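Local structure of homoserine dehydrogenase (Staphylococcus aureus M1064, 4PG7) at residues L24-L29 against I95-M100; W109-L114 against L132-D137; H119-N124 against A145-A150. The protein catalyses the NAD(P)-dependent interconversion of aspartate semialdehyde and homoserine, a step of the aspartate pathway of amino-acid biosynthesis. All blocks are in the same frame, centred on the assembly; numbering follows the deposited sequence.

Contact 1 of 3, residues L24-L29 against I95-M100; sequences LNIALL and IIVEVM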
loop_
_atom_site.group_PDB
_atom_site.type_symbol
_atom_site.label_atom_id
_atom_site.label_comp_id
_atom_site.label_asym_id
_atom_site.label_seq_id
_atom_site.Cartn_x
_atom_site.Cartn_y
_atom_site.Cartn_z
ATOM N N LEU A 24 -15.677 15.851 -26.917
ATOM C CA LEU A 24 -14.310 16.035 -26.428
ATOM C C LEU A 24 -13.362 15.529 -27.501
ATOM O O LEU A 24 -13.238 14.319 -27.717
ATOM C CB LEU A 24 -14.080 15.280 -25.116
ATOM C CG LEU A 24 -14.133 16.124 -23.848
ATOM C CD1 LEU A 24 -14.168 15.232 -22.615
ATOM C CD2 LEU A 24 -12.934 17.054 -23.777
ATOM N N ASN A 25 -12.705 16.463 -28.179
ATOM C CA ASN A 25 -11.806 16.120 -29.274
ATOM C C ASN A 25 -10.404 15.874 -28.731
ATOM O O ASN A 25 -9.817 16.730 -28.057
ATOM C CB ASN A 25 -11.798 17.229 -30.313
ATOM C CG ASN A 25 -13.078 17.268 -31.139
ATOM O OD1 ASN A 25 -13.482 16.269 -31.722
ATOM N ND2 ASN A 25 -13.708 18.419 -31.194
ATOM N N ILE A 26 -9.885 14.679 -28.973
ATOM C CA ILE A 26 -8.567 14.328 -28.464
ATOM C C ILE A 26 -7.657 13.863 -29.590
ATOM O O ILE A 26 -8.113 13.476 -30.675
ATOM C CB ILE A 26 -8.648 13.263 -27.338
ATOM C CG1 ILE A 26 -8.914 11.856 -27.884
ATOM C CG2 ILE A 26 -9.730 13.630 -26.335
ATOM C CD1 ILE A 26 -8.785 10.771 -26.819
ATOM N N ALA A 27 -6.366 13.915 -29.312
ATOM C CA ALA A 27 -5.356 13.323 -30.167
ATOM C C ALA A 27 -4.426 12.414 -29.355
ATOM O O ALA A 27 -4.126 12.690 -28.182
ATOM C CB ALA A 27 -4.569 14.409 -30.855
ATOM N N LEU A 28 -3.982 11.335 -29.995
ATOM C CA LEU A 28 -3.000 10.413 -29.408
ATOM C C LEU A 28 -1.660 10.602 -30.062
ATOM O O LEU A 28 -1.580 10.677 -31.292
ATOM C CB LEU A 28 -3.386 8.968 -29.633
ATOM C CG LEU A 28 -3.989 8.276 -28.445
ATOM C CD1 LEU A 28 -5.407 8.799 -28.286
ATOM C CD2 LEU A 28 -3.934 6.766 -28.647
ATOM N N LEU A 29 -0.614 10.733 -29.247
ATOM C CA LEU A 29 0.737 10.790 -29.771
ATOM C C LEU A 29 1.348 9.427 -29.504
ATOM O O LEU A 29 1.725 9.131 -28.362
ATOM C CB LEU A 29 1.544 11.913 -29.115
ATOM C CG LEU A 29 0.951 13.320 -29.135
ATOM C CD1 LEU A 29 1.888 14.276 -28.431
ATOM C CD2 LEU A 29 0.703 13.787 -30.566
ATOM N N ILE A 95 -7.787 17.853 -25.597
ATOM C CA ILE A 95 -6.842 17.054 -24.822
ATOM C C ILE A 95 -5.852 16.311 -25.718
ATOM O O ILE A 95 -6.235 15.727 -26.733
ATOM C CB ILE A 95 -7.581 15.993 -23.970
ATOM C CG1 ILE A 95 -8.721 16.632 -23.153
ATOM C CG2 ILE A 95 -6.594 15.265 -23.060
ATOM C CD1 ILE A 95 -9.578 15.638 -22.393
ATOM N N ILE A 96 -4.585 16.309 -25.309
ATOM C CA ILE A 96 -3.538 15.543 -25.988
ATOM C C ILE A 96 -3.099 14.404 -25.070
ATOM O O ILE A 96 -2.727 14.629 -23.910
ATOM C CB ILE A 96 -2.296 16.398 -26.285
ATOM C CG1 ILE A 96 -2.674 17.683 -27.028
ATOM C CG2 ILE A 96 -1.270 15.598 -27.075
ATOM C CD1 ILE A 96 -3.232 17.451 -28.393
ATOM N N VAL A 97 -3.157 13.190 -25.597
ATOM C CA VAL A 97 -2.752 11.990 -24.860
ATOM C C VAL A 97 -1.452 11.486 -25.456
ATOM O O VAL A 97 -1.415 11.060 -26.607
ATOM C CB VAL A 97 -3.815 10.897 -24.967
ATOM C CG1 VAL A 97 -3.363 9.645 -24.216
ATOM C CG2 VAL A 97 -5.136 11.415 -24.422
ATOM N N GLU A 98 -0.373 11.567 -24.684
ATOM C CA GLU A 98 0.938 11.195 -25.192
ATOM C C GLU A 98 1.390 9.849 -24.625
ATOM O O GLU A 98 1.495 9.674 -23.414
ATOM C CB GLU A 98 1.944 12.291 -24.861
ATOM C CG GLU A 98 3.310 12.076 -25.467
ATOM C CD GLU A 98 4.269 11.397 -24.498
ATOM O OE1 GLU A 98 4.483 11.956 -23.396
ATOM O OE2 GLU A 98 4.798 10.316 -24.840
ATOM N N VAL A 99 1.667 8.918 -25.529
ATOM C CA VAL A 99 2.117 7.570 -25.195
ATOM C C VAL A 99 3.286 7.189 -26.104
ATOM O O VAL A 99 3.479 6.038 -26.428
ATOM C CB VAL A 99 0.970 6.550 -25.297
ATOM C CG1 VAL A 99 -0.060 6.820 -24.213
ATOM C CG2 VAL A 99 0.305 6.593 -26.654
ATOM N N MET A 100 4.068 8.182 -26.492
ATOM C CA MET A 100 5.135 8.012 -27.453
ATOM C C MET A 100 6.439 7.608 -26.767
ATOM O O MET A 100 7.204 6.823 -27.316
ATOM C CB MET A 100 5.349 9.334 -28.206
ATOM C CG MET A 100 6.406 9.296 -29.295
ATOM S SD MET A 100 5.901 8.318 -30.721
ATOM C CE MET A 100 4.926 9.521 -31.623
#
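Leu29 packs over Ile96 and buries more surface than any other residue of the two segments. Its CD1 lies 3.7 Å from Ile96 CG2, and the two side chains meet at a slant. CD1 also reaches Glu98 CG at 4.0 Å, with the chains nearly at a right angle. Leu29 CG stands beside its backbone N (chi1 -53°), which carries the branch over Ile96. From Ala27 O onward the backbone bonds are short. Val97 N gives a nearly straight bond to Ala27 O, 2.8 Å long. Leu29 N then bonds to Val97 O, and Val99 N to Leu29 O. Strands 22-29 and 95-98 are neighbours in the middle of the parallel sheet of a Rossmann-type domain, and a Gly-rich turn, probably for the dinucleotide, follows strand 22-29. Ile26, Leu28, Ile95 and Val97 share one sheet face, where helix 323-339 packs on Ile95 and Val97. Toward the start of the strands the backbone pairing weakens. Ile95 N makes only a weak bond to Asn25 O, at 3.4 Å. Leu24 CD2 and Ile95 CD1 still touch at 3.9 Å. The partly exposed Asn25 leads its amide away, and ND2 is hydrogen-bonded to a glycerol, probably from the crystallisation liquor.

Contact 2 of 3, residues W109-L114 against L132-D137; sequences WLRTAL and LKLLED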
loop_
_atom_site.group_PDB
_atom_site.type_symbol
_atom_site.label_atom_id
_atom_site.label_comp_id
_atom_site.label_asym_id
_atom_site.label_seq_id
_atom_site.Cartn_x
_atom_site.Cartn_y
_atom_site.Cartn_z
ATOM N N TRP A 109 6.913 18.962 -27.498
ATOM C CA TRP A 109 5.554 18.792 -27.979
ATOM C C TRP A 109 4.564 19.086 -26.869
ATOM O O TRP A 109 3.564 19.772 -27.081
ATOM C CB TRP A 109 5.301 17.368 -28.483
ATOM C CG TRP A 109 6.112 16.974 -29.664
ATOM C CD1 TRP A 109 6.878 17.780 -30.437
ATOM C CD2 TRP A 109 6.198 15.665 -30.230
ATOM N NE1 TRP A 109 7.446 17.052 -31.452
ATOM C CE2 TRP A 109 7.049 15.749 -31.341
ATOM C CE3 TRP A 109 5.656 14.421 -29.885
ATOM C CZ2 TRP A 109 7.368 14.641 -32.127
ATOM C CZ3 TRP A 109 5.981 13.315 -30.665
ATOM C CH2 TRP A 109 6.825 13.437 -31.776
ATOM N N LEU A 110 4.845 18.561 -25.681
ATOM C CA LEU A 110 3.929 18.727 -24.556
ATOM C C LEU A 110 3.923 20.179 -24.061
ATOM O O LEU A 110 2.863 20.711 -23.710
ATOM C CB LEU A 110 4.260 17.751 -23.433
ATOM C CG LEU A 110 4.258 16.271 -23.843
ATOM C CD1 LEU A 110 4.569 15.404 -22.634
ATOM C CD2 LEU A 110 2.948 15.837 -24.473
ATOM N N ARG A 111 5.084 20.826 -24.079
ATOM C CA ARG A 111 5.173 22.253 -23.735
ATOM C C ARG A 111 4.297 23.085 -24.674
ATOM O O ARG A 111 3.570 23.985 -24.244
ATOM C CB ARG A 111 6.621 22.740 -23.822
ATOM C CG ARG A 111 7.540 22.143 -22.755
ATOM C CD ARG A 111 9.022 22.342 -23.062
ATOM N NE ARG A 111 9.552 23.531 -22.407
ATOM C CZ ARG A 111 9.547 24.755 -22.928
ATOM N NH1 ARG A 111 9.056 24.992 -24.141
ATOM N NH2 ARG A 111 10.052 25.759 -22.230
ATOM N N THR A 112 4.384 22.793 -25.964
ATOM C CA THR A 112 3.574 23.498 -26.950
ATOM C C THR A 112 2.075 23.282 -26.692
ATOM O O THR A 112 1.296 24.240 -26.711
ATOM C CB THR A 112 3.954 23.072 -28.371
ATOM O OG1 THR A 112 5.341 23.359 -28.583
ATOM C CG2 THR A 112 3.113 23.810 -29.407
ATOM N N ALA A 113 1.682 22.038 -26.454
ATOM C CA ALA A 113 0.281 21.708 -26.194
ATOM C C ALA A 113 -0.269 22.526 -25.026
ATOM O O ALA A 113 -1.359 23.116 -25.121
ATOM C CB ALA A 113 0.120 20.220 -25.917
ATOM N N LEU A 114 0.501 22.583 -23.943
ATOM C CA LEU A 114 0.099 23.310 -22.746
ATOM C C LEU A 114 0.011 24.817 -23.008
ATOM O O LEU A 114 -0.930 25.479 -22.546
ATOM C CB LEU A 114 1.055 23.017 -21.584
ATOM C CG LEU A 114 1.084 21.573 -21.087
ATOM C CD1 LEU A 114 2.308 21.317 -20.224
ATOM C CD2 LEU A 114 -0.186 21.219 -20.321
ATOM N N LEU A 132 8.729 16.558 -15.255
ATOM C CA LEU A 132 7.408 16.642 -14.640
ATOM C C LEU A 132 7.190 17.991 -13.968
ATOM O O LEU A 132 6.078 18.523 -13.978
ATOM C CB LEU A 132 7.200 15.530 -13.615
ATOM C CG LEU A 132 7.192 14.100 -14.161
ATOM C CD1 LEU A 132 7.171 13.104 -13.002
ATOM C CD2 LEU A 132 6.021 13.867 -15.115
ATOM N N LYS A 133 8.256 18.528 -13.390
ATOM C CA LYS A 133 8.204 19.805 -12.709
ATOM C C LYS A 133 7.864 20.914 -13.696
ATOM O O LYS A 133 6.903 21.662 -13.487
ATOM C CB LYS A 133 9.545 20.084 -12.033
ATOM C CG LYS A 133 9.725 21.490 -11.506
ATOM C CD LYS A 133 8.645 21.874 -10.512
ATOM C CE LYS A 133 9.057 23.106 -9.710
ATOM N NZ LYS A 133 7.877 23.768 -9.081
ATOM N N LEU A 134 8.661 21.014 -14.758
ATOM C CA LEU A 134 8.480 22.070 -15.745
ATOM C C LEU A 134 7.122 21.940 -16.449
ATOM O O LEU A 134 6.506 22.949 -16.764
ATOM C CB LEU A 134 9.658 22.116 -16.741
ATOM C CG LEU A 134 9.721 21.178 -17.953
ATOM C CD1 LEU A 134 8.926 21.696 -19.164
ATOM C CD2 LEU A 134 11.172 20.994 -18.350
ATOM N N LEU A 135 6.650 20.715 -16.685
ATOM C CA LEU A 135 5.339 20.528 -17.301
ATOM C C LEU A 135 4.194 20.881 -16.345
ATOM O O LEU A 135 3.213 21.520 -16.755
ATOM C CB LEU A 135 5.172 19.102 -17.873
ATOM C CG LEU A 135 6.077 18.786 -19.069
ATOM C CD1 LEU A 135 6.107 17.302 -19.378
ATOM C CD2 LEU A 135 5.632 19.570 -20.302
ATOM N N GLU A 136 4.302 20.463 -15.084
ATOM C CA GLU A 136 3.292 20.816 -14.087
ATOM C C GLU A 136 3.133 22.348 -13.927
ATOM O O GLU A 136 2.005 22.840 -13.828
ATOM C CB GLU A 136 3.609 20.176 -12.735
ATOM C CG GLU A 136 3.250 18.698 -12.672
ATOM C CD GLU A 136 3.271 18.150 -11.262
ATOM O OE1 GLU A 136 4.377 18.061 -10.669
ATOM O OE2 GLU A 136 2.168 17.805 -10.761
ATOM N N ASP A 137 4.251 23.078 -13.920
ATOM C CA ASP A 137 4.232 24.541 -13.761
ATOM C C ASP A 137 3.606 25.201 -14.989
ATOM O O ASP A 137 2.820 26.146 -14.880
ATOM C CB ASP A 137 5.649 25.111 -13.615
ATOM C CG ASP A 137 6.329 24.735 -12.307
ATOM O OD1 ASP A 137 5.663 24.234 -11.378
ATOM O OD2 ASP A 137 7.554 24.949 -12.221
#
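This is an apolar helix-helix contact on one face of the parallel sheet, where helix 106-115 runs beside helix 129-141. The two short axes are 10.2 Å apart and their directions differ by 14°, so the helices are nearly parallel. The touching side chains are mostly leucines. Leu135 is the centre of the contact. Its CD2 methyl enters between Leu110 and Leu114, residues one turn apart. It lies 3.9 Å from Leu110 CB and 3.8 Å from Leu114 CD1. The Leu135 side chain crosses that of Leu114 at about a right angle and that of Leu110 at a slant. Its other methyl, CD1, faces Leu110 CD1. Leu114 CD1 also comes within 3.6 Å of Leu135 O, so this methyl rests on the backbone of the second helix as well as on its side chain. On the partly exposed side, Arg111 lies across Leu134 and Leu135 with its CG, CD and NE. Its CG touches Leu135 CD2, and Leu134 CD1 lies 3.8 Å from Arg111 NE, approaching the guanidinium obliquely. Leu134 has CG between its backbone N and carbonyl carbon (chi1 83°), and this holds CD1 against the arginine chain. Both residues are partly exposed, whereas the three other leucines are buried. Val120 packs under Leu110 and Leu114, and Leu146 under Leu135, so the strands form the floor of the contact. Two nearly parallel crossover helices packed side by side on a parallel sheet are characteristic of the Rossmann-type alpha/beta fold.

Contact 3 of 3, residues H119-N124 against A145-A150; sequences HVITAN and ALKFEA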
loop_
_atom_site.group_PDB
_atom_site.type_symbol
_atom_site.label_atom_id
_atom_site.label_comp_id
_atom_site.label_asym_id
_atom_site.label_seq_id
_atom_site.Cartn_x
_atom_site.Cartn_y
_atom_site.Cartn_z
ATOM N N HIS A 119 -5.205 20.334 -22.418
ATOM C CA HIS A 119 -4.919 19.408 -21.331
ATOM C C HIS A 119 -4.003 18.312 -21.877
ATOM O O HIS A 119 -4.121 17.911 -23.037
ATOM C CB HIS A 119 -6.199 18.765 -20.780
ATOM C CG HIS A 119 -7.266 19.745 -20.396
ATOM N ND1 HIS A 119 -7.142 20.607 -19.330
ATOM C CD2 HIS A 119 -8.477 20.005 -20.947
ATOM C CE1 HIS A 119 -8.226 21.355 -19.238
ATOM N NE2 HIS A 119 -9.049 21.015 -20.213
ATOM N N VAL A 120 -3.104 17.825 -21.030
ATOM C CA VAL A 120 -2.158 16.801 -21.420
ATOM C C VAL A 120 -2.202 15.621 -20.463
ATOM O O VAL A 120 -2.077 15.783 -19.251
ATOM C CB VAL A 120 -0.730 17.361 -21.475
ATOM C CG1 VAL A 120 0.298 16.245 -21.633
ATOM C CG2 VAL A 120 -0.619 18.340 -22.621
ATOM N N ILE A 121 -2.385 14.438 -21.027
ATOM C CA ILE A 121 -2.280 13.200 -20.289
ATOM C C ILE A 121 -1.127 12.426 -20.901
ATOM O O ILE A 121 -1.087 12.232 -22.114
ATOM C CB ILE A 121 -3.570 12.392 -20.375
ATOM C CG1 ILE A 121 -4.721 13.242 -19.829
ATOM C CG2 ILE A 121 -3.443 11.080 -19.599
ATOM C CD1 ILE A 121 -6.081 12.665 -20.099
ATOM N N THR A 122 -0.176 12.021 -20.060
ATOM C CA THR A 122 1.005 11.316 -20.539
ATOM C C THR A 122 1.278 10.031 -19.761
ATOM O O THR A 122 1.105 9.978 -18.536
ATOM C CB THR A 122 2.252 12.211 -20.506
ATOM O OG1 THR A 122 3.366 11.472 -20.998
ATOM C CG2 THR A 122 2.566 12.739 -19.083
ATOM N N ALA A 123 1.713 9.007 -20.487
ATOM C CA ALA A 123 2.187 7.752 -19.891
ATOM C C ALA A 123 3.647 7.527 -20.260
ATOM O O ALA A 123 4.134 6.395 -20.279
ATOM C CB ALA A 123 1.346 6.596 -20.384
ATOM N N ASN A 124 4.337 8.625 -20.559
ATOM C CA ASN A 124 5.712 8.597 -21.022
ATOM C C ASN A 124 6.668 8.118 -19.914
ATOM O O ASN A 124 6.883 8.817 -18.925
ATOM C CB ASN A 124 6.065 10.002 -21.474
ATOM C CG ASN A 124 7.434 10.116 -22.104
ATOM O OD1 ASN A 124 8.383 9.410 -21.740
ATOM N ND2 ASN A 124 7.551 11.044 -23.056
ATOM N N ALA A 145 -4.742 20.998 -17.208
ATOM C CA ALA A 145 -4.317 19.866 -16.418
ATOM C C ALA A 145 -3.147 19.149 -17.074
ATOM O O ALA A 145 -3.061 19.048 -18.302
ATOM C CB ALA A 145 -5.476 18.904 -16.264
ATOM N N LEU A 146 -2.234 18.674 -16.244
ATOM C CA LEU A 146 -1.212 17.730 -16.666
ATOM C C LEU A 146 -1.399 16.508 -15.792
ATOM O O LEU A 146 -1.321 16.620 -14.573
ATOM C CB LEU A 146 0.188 18.300 -16.455
ATOM C CG LEU A 146 1.276 17.280 -16.811
ATOM C CD1 LEU A 146 1.440 17.166 -18.324
ATOM C CD2 LEU A 146 2.590 17.648 -16.152
ATOM N N LYS A 147 -1.672 15.364 -16.411
ATOM C CA LYS A 147 -1.872 14.111 -15.696
ATOM C C LYS A 147 -0.814 13.105 -16.126
ATOM O O LYS A 147 -0.681 12.802 -17.316
ATOM C CB LYS A 147 -3.244 13.542 -16.002
ATOM C CG LYS A 147 -4.394 14.469 -15.676
ATOM C CD LYS A 147 -4.755 14.421 -14.201
ATOM C CE LYS A 147 -5.673 15.579 -13.851
ATOM N NZ LYS A 147 -6.484 15.329 -12.628
ATOM N N PHE A 148 -0.058 12.586 -15.164
ATOM C CA PHE A 148 1.006 11.631 -15.475
ATOM C C PHE A 148 0.930 10.319 -14.698
ATOM O O PHE A 148 1.898 9.559 -14.689
ATOM C CB PHE A 148 2.376 12.294 -15.309
ATOM C CG PHE A 148 2.607 12.912 -13.949
ATOM C CD1 PHE A 148 3.157 12.169 -12.900
ATOM C CD2 PHE A 148 2.310 14.248 -13.724
ATOM C CE1 PHE A 148 3.389 12.753 -11.647
ATOM C CE2 PHE A 148 2.540 14.833 -12.483
ATOM C CZ PHE A 148 3.077 14.085 -11.448
ATOM N N GLU A 149 -0.223 10.043 -14.080
ATOM C CA GLU A 149 -0.470 8.781 -13.356
ATOM C C GLU A 149 0.021 7.552 -14.123
ATOM O O GLU A 149 0.694 6.696 -13.558
ATOM C CB GLU A 149 -1.968 8.612 -13.038
ATOM N N ALA A 150 -0.305 7.472 -15.408
ATOM C CA ALA A 150 0.083 6.324 -16.220
ATOM C C ALA A 150 1.600 6.226 -16.385
ATOM O O ALA A 150 2.136 5.144 -16.597
ATOM C CB ALA A 150 -0.594 6.382 -17.582
HETATM O O HOH W 1 -1.600 9.338 -17.074
#
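His119 and Ala145 meet at the start of this parallel strand pair. Ala145 N donates to His119 ND1 over 3.2 Å, exactly in the ring plane and nearly straight at 172°. ND1 is therefore the acceptor, and a side-chain acceptor thus opens the run of backbone bonds. The backbone pairing follows. Val120 N bonds to Ala145 O, Lys147 N to Val120 O, and Thr122 N to Lys147 O. Val120 and Leu146 lie side by side and point the same way, with Val120 CG1 3.6 Å from Leu146 CD1. On the other face Ile121 CG1 reaches Lys147 CB at 4.1 Å. Beyond Lys147 direct backbone pairing gives way to a 3-10 segment. A water bridges the strands there, donating to Thr122 O at 3.1 Å and accepting from Ala150 N at 2.8 Å. At the far end Ala123 CB and Ala150 CB are unusually tight at 3.4 Å.

Thr122 is positioned from the next shell. Its OG1 accepts from Asn124 N in an ST turn and is also hydrogen-bonded to Glu98 OE1. With OG1 trans to the backbone N (chi1 -179°), CG2 is left to touch Phe148 CB at 3.8 Å. Strand 119-122, helix 129-141 and strand 146-147 form a beta-alpha-beta unit. That helix and helix 106-115 cover the Val120 and Leu146 face, while helix 323-339 packs against His119, Lys147 and Ala150.

The three contacts belong to one Rossmann-type domain; contact 1 spans the middle of its sheet and contact 3 its edge at strand 146-147. Contacts 1 and 3 have centres about 10 Å apart and join through neighbouring strands 95-98 and 119-122. Contact 2 lies on one face of that sheet, its centre about 14 Å from contact 1 and about 10 Å from contact 3. Along the chain contact 1 closes first. The segments of contacts 2 and 3 then alternate, because helices 106-115 and 129-141 are the crossovers into strands 119-122 and 146-147. Leu110 packs on Glu98 of contact 1. The helices thus cover the face carrying Ile96, Val120 and Leu146, consistent with a dinucleotide-binding framework.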